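Histidine triad (HIT) protein (Sinorhizobium meliloti, PDB 3NRD) probably binds nucleotides and may act as a nucleotide hydrolase or transferase, as a member of the histidine triad (HIT) family. Local coordinates at the interface of chains A and B. Coordinates in Å, arbitrary orientation; residue numbers count along the deposited sequence, not the author numbering. Chains: chain A/B, histidine triad (HIT) protein.

The interface of chains A and B. Residues chain A 82-85, 109, 111; chain B 82-85, 109, 111.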
ATOM      1  N   ILE A  82      -1.614   2.204   4.055  1.00 18.39           N
ATOM      2  CA  ILE A  82      -1.874   2.534   2.662  1.00 18.55           C
ATOM      3  C   ILE A  82      -1.676   1.284   1.859  1.00 18.99           C
ATOM      4  O   ILE A  82      -0.677   0.588   2.068  1.00 19.61           O
ATOM      5  CB  ILE A  82      -0.913   3.607   2.156  1.00 18.92           C
ATOM      6  CG1 ILE A  82      -1.229   4.946   2.845  1.00 18.69           C
ATOM      7  CG2 ILE A  82      -1.030   3.734   0.643  1.00 18.32           C
ATOM      8  CD1 ILE A  82      -0.156   5.963   2.716  1.00 17.99           C
ATOM      9  N   GLY A  83      -2.558   1.007   0.904  1.00 19.17           N
ATOM     10  CA  GLY A  83      -2.489  -0.276   0.172  1.00 18.74           C
ATOM     11  C   GLY A  83      -3.037  -0.197  -1.223  1.00 18.40           C
ATOM     12  O   GLY A  83      -4.055   0.441  -1.437  1.00 18.51           O
ATOM     13  N   ALA A  84      -2.329  -0.799  -2.181  1.00 18.84           N
ATOM     14  CA  ALA A  84      -2.784  -0.930  -3.582  1.00 19.20           C
ATOM     15  C   ALA A  84      -2.652  -2.399  -3.812  1.00 19.63           C
ATOM     16  O   ALA A  84      -1.528  -2.870  -3.923  1.00 21.11           O
ATOM     17  CB  ALA A  84      -1.914  -0.131  -4.560  1.00 18.56           C
ATOM     18  N   LEU A  85      -3.766  -3.124  -3.805  1.00 19.88           N
ATOM     19  CA  LEU A  85      -3.775  -4.570  -3.877  1.00 20.52           C
ATOM     20  C   LEU A  85      -4.373  -4.968  -5.221  1.00 20.77           C
ATOM     21  O   LEU A  85      -3.636  -5.225  -6.157  1.00 20.13           O
ATOM     22  CB  LEU A  85      -4.506  -5.186  -2.654  1.00 20.60           C
ATOM     23  CG  LEU A  85      -4.085  -4.631  -1.266  1.00 21.61           C
ATOM     24  CD1 LEU A  85      -4.873  -5.294  -0.117  1.00 20.32           C
ATOM     25  CD2 LEU A  85      -2.617  -4.791  -1.046  1.00 18.65           C
ATOM     26  N   PRO A 109      -3.862  -6.946   8.999  1.00 22.30           N
ATOM     27  CA  PRO A 109      -4.531  -6.154   7.979  1.00 21.19           C
ATOM     28  C   PRO A 109      -6.068  -6.113   8.113  1.00 21.91           C
ATOM     29  O   PRO A 109      -6.672  -7.035   8.680  1.00 22.37           O
ATOM     30  CB  PRO A 109      -4.151  -6.878   6.706  1.00 21.55           C
ATOM     31  CG  PRO A 109      -3.923  -8.319   7.146  1.00 23.21           C
ATOM     32  CD  PRO A 109      -3.389  -8.249   8.492  1.00 23.02           C
ATOM     33  N   TRP A 111      -7.938  -6.076   5.431  1.00 22.94           N
ATOM     34  CA  TRP A 111      -8.372  -6.769   4.219  1.00 23.06           C
ATOM     35  C   TRP A 111      -8.648  -8.225   4.510  1.00 24.60           C
ATOM     36  O   TRP A 111      -7.804  -8.936   5.065  1.00 24.49           O
ATOM     37  CB  TRP A 111      -7.300  -6.637   3.126  1.00 23.52           C
ATOM     38  CG  TRP A 111      -7.000  -5.197   2.809  1.00 21.93           C
ATOM     39  CD1 TRP A 111      -7.839  -4.319   2.210  1.00 21.07           C
ATOM     40  CD2 TRP A 111      -5.809  -4.476   3.116  1.00 21.78           C
ATOM     41  NE1 TRP A 111      -7.255  -3.085   2.125  1.00 21.87           N
ATOM     42  CE2 TRP A 111      -6.001  -3.148   2.668  1.00 22.09           C
ATOM     43  CE3 TRP A 111      -4.589  -4.819   3.707  1.00 21.07           C
ATOM     44  CZ2 TRP A 111      -5.017  -2.170   2.779  1.00 21.37           C
ATOM     45  CZ3 TRP A 111      -3.625  -3.834   3.847  1.00 22.31           C
ATOM     46  CH2 TRP A 111      -3.841  -2.528   3.378  1.00 22.14           C
TER
ATOM     47  N   ILE B  82       1.012  -3.678  -3.134  1.00 18.86           N
ATOM     48  CA  ILE B  82       1.881  -2.732  -2.471  1.00 18.47           C
ATOM     49  C   ILE B  82       1.180  -2.291  -1.204  1.00 18.90           C
ATOM     50  O   ILE B  82      -0.012  -1.994  -1.233  1.00 18.95           O
ATOM     51  CB  ILE B  82       2.150  -1.491  -3.326  1.00 18.73           C
ATOM     52  CG1 ILE B  82       2.906  -1.831  -4.604  1.00 18.35           C
ATOM     53  CG2 ILE B  82       2.955  -0.452  -2.537  1.00 18.32           C
ATOM     54  CD1 ILE B  82       2.889  -0.623  -5.582  1.00 19.89           C
ATOM     55  N   GLY B  83       1.917  -2.291  -0.106  1.00 18.93           N
ATOM     56  CA  GLY B  83       1.389  -1.919   1.190  1.00 19.40           C
ATOM     57  C   GLY B  83       2.444  -1.194   2.002  1.00 19.62           C
ATOM     58  O   GLY B  83       3.605  -1.654   2.116  1.00 20.03           O
ATOM     59  N   ALA B  84       2.047  -0.071   2.579  1.00 19.52           N
ATOM     60  CA  ALA B  84       2.814   0.580   3.659  1.00 19.60           C
ATOM     61  C   ALA B  84       1.954   0.556   4.882  1.00 19.59           C
ATOM     62  O   ALA B  84       1.031   1.364   4.994  1.00 19.75           O
ATOM     63  CB  ALA B  84       3.181   2.005   3.286  1.00 19.44           C
ATOM     64  N   LEU B  85       2.221  -0.400   5.782  1.00 20.02           N
ATOM     65  CA  LEU B  85       1.323  -0.675   6.891  1.00 20.87           C
ATOM     66  C   LEU B  85       1.993  -0.147   8.167  1.00 21.37           C
ATOM     67  O   LEU B  85       1.644   0.946   8.655  1.00 20.83           O
ATOM     68  CB  LEU B  85       0.936  -2.181   6.936  1.00 21.79           C
ATOM     69  CG  LEU B  85       0.471  -2.869   5.643  1.00 22.33           C
ATOM     70  CD1 LEU B  85       0.134  -4.300   5.968  1.00 23.26           C
ATOM     71  CD2 LEU B  85      -0.730  -2.166   4.977  1.00 21.18           C
ATOM     72  N   PRO B 109      -4.863 -11.008   1.722  1.00 20.70           N
ATOM     73  CA  PRO B 109      -3.517 -10.501   1.974  1.00 20.18           C
ATOM     74  C   PRO B 109      -2.528 -11.556   2.474  1.00 20.47           C
ATOM     75  O   PRO B 109      -2.909 -12.504   3.154  1.00 21.17           O
ATOM     76  CB  PRO B 109      -3.742  -9.428   3.050  1.00 18.87           C
ATOM     77  CG  PRO B 109      -5.022  -9.851   3.754  1.00 21.23           C
ATOM     78  CD  PRO B 109      -5.855 -10.486   2.681  1.00 21.22           C
ATOM     79  N   TRP B 111      -0.197 -10.645   4.604  1.00 21.26           N
ATOM     80  CA  TRP B 111       0.169 -10.159   5.914  1.00 21.59           C
ATOM     81  C   TRP B 111      -0.648 -10.869   6.944  1.00 22.45           C
ATOM     82  O   TRP B 111      -1.867 -10.936   6.844  1.00 22.82           O
ATOM     83  CB  TRP B 111      -0.066  -8.652   6.034  1.00 21.44           C
ATOM     84  CG  TRP B 111       0.712  -7.906   5.059  1.00 21.16           C
ATOM     85  CD1 TRP B 111       2.053  -7.801   5.020  1.00 21.31           C
ATOM     86  CD2 TRP B 111       0.213  -7.200   3.918  1.00 21.16           C
ATOM     87  NE1 TRP B 111       2.427  -7.036   3.956  1.00 21.28           N
ATOM     88  CE2 TRP B 111       1.323  -6.668   3.248  1.00 20.68           C
ATOM     89  CE3 TRP B 111      -1.061  -6.964   3.400  1.00 20.91           C
ATOM     90  CZ2 TRP B 111       1.204  -5.885   2.096  1.00 21.56           C
ATOM     91  CZ3 TRP B 111      -1.180  -6.188   2.257  1.00 21.82           C
ATOM     92  CH2 TRP B 111      -0.054  -5.665   1.616  1.00 21.57           C
TER
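Two copies of the HIT domain meet here about a two-fold axis. The ends of strands 79-84 pair antiparallel, from Ile82 to Ala84, with A:Gly83 opposite B:Gly83. Backbone hydrogen bonds join them. A:Ile82 N gives its hydrogen to B:Ala84 O at 2.9 Å, nearly straight (173° at H), but from above the carbonyl plane. Its twin, B:Ile82 N to A:Ala84 O, is 2.8 Å long and lies in the carbonyl plane. In return, A:Ala84 N and B:Ala84 N donate in plane to the Ile82 carbonyl of the other chain.

Beside the strands, the two Trp111 indoles cross obliquely and touch through their six-membered rings. A:Trp111 CZ3 lies 3.7 Å from B:Trp111 CZ3. In both chains CG is anti to the carbonyl carbon; chi1 -58° and chi2 -68° in A:Trp111 together point the six-membered ring at the partner. Each Leu85 divides its methyls between the two indoles. A:Leu85 CD1 sits over the centre of its own A:Trp111 ring, 3.4 Å above the plane, while CD2 reaches the edge of B:Trp111, 3.8 Å from CH2. B:Leu85 does the same in reverse, its CD2 lying 3.5 Å from A:Trp111 CH2. Each indole is thus held on one face by its own leucine and at its edge by the partner's.

Farther along, the proline rings cross obliquely, with A:Pro109 CG 3.9 Å from B:Pro109 CG. A:Pro109 CG also packs 3.3 Å from B:Trp111 O, a backbone carbonyl.

Many HIT proteins dimerise through such strand pairing, so this is probably the biological dimer. The patch joins the sheets of both subunits, and its apolar side chains would help hold them together.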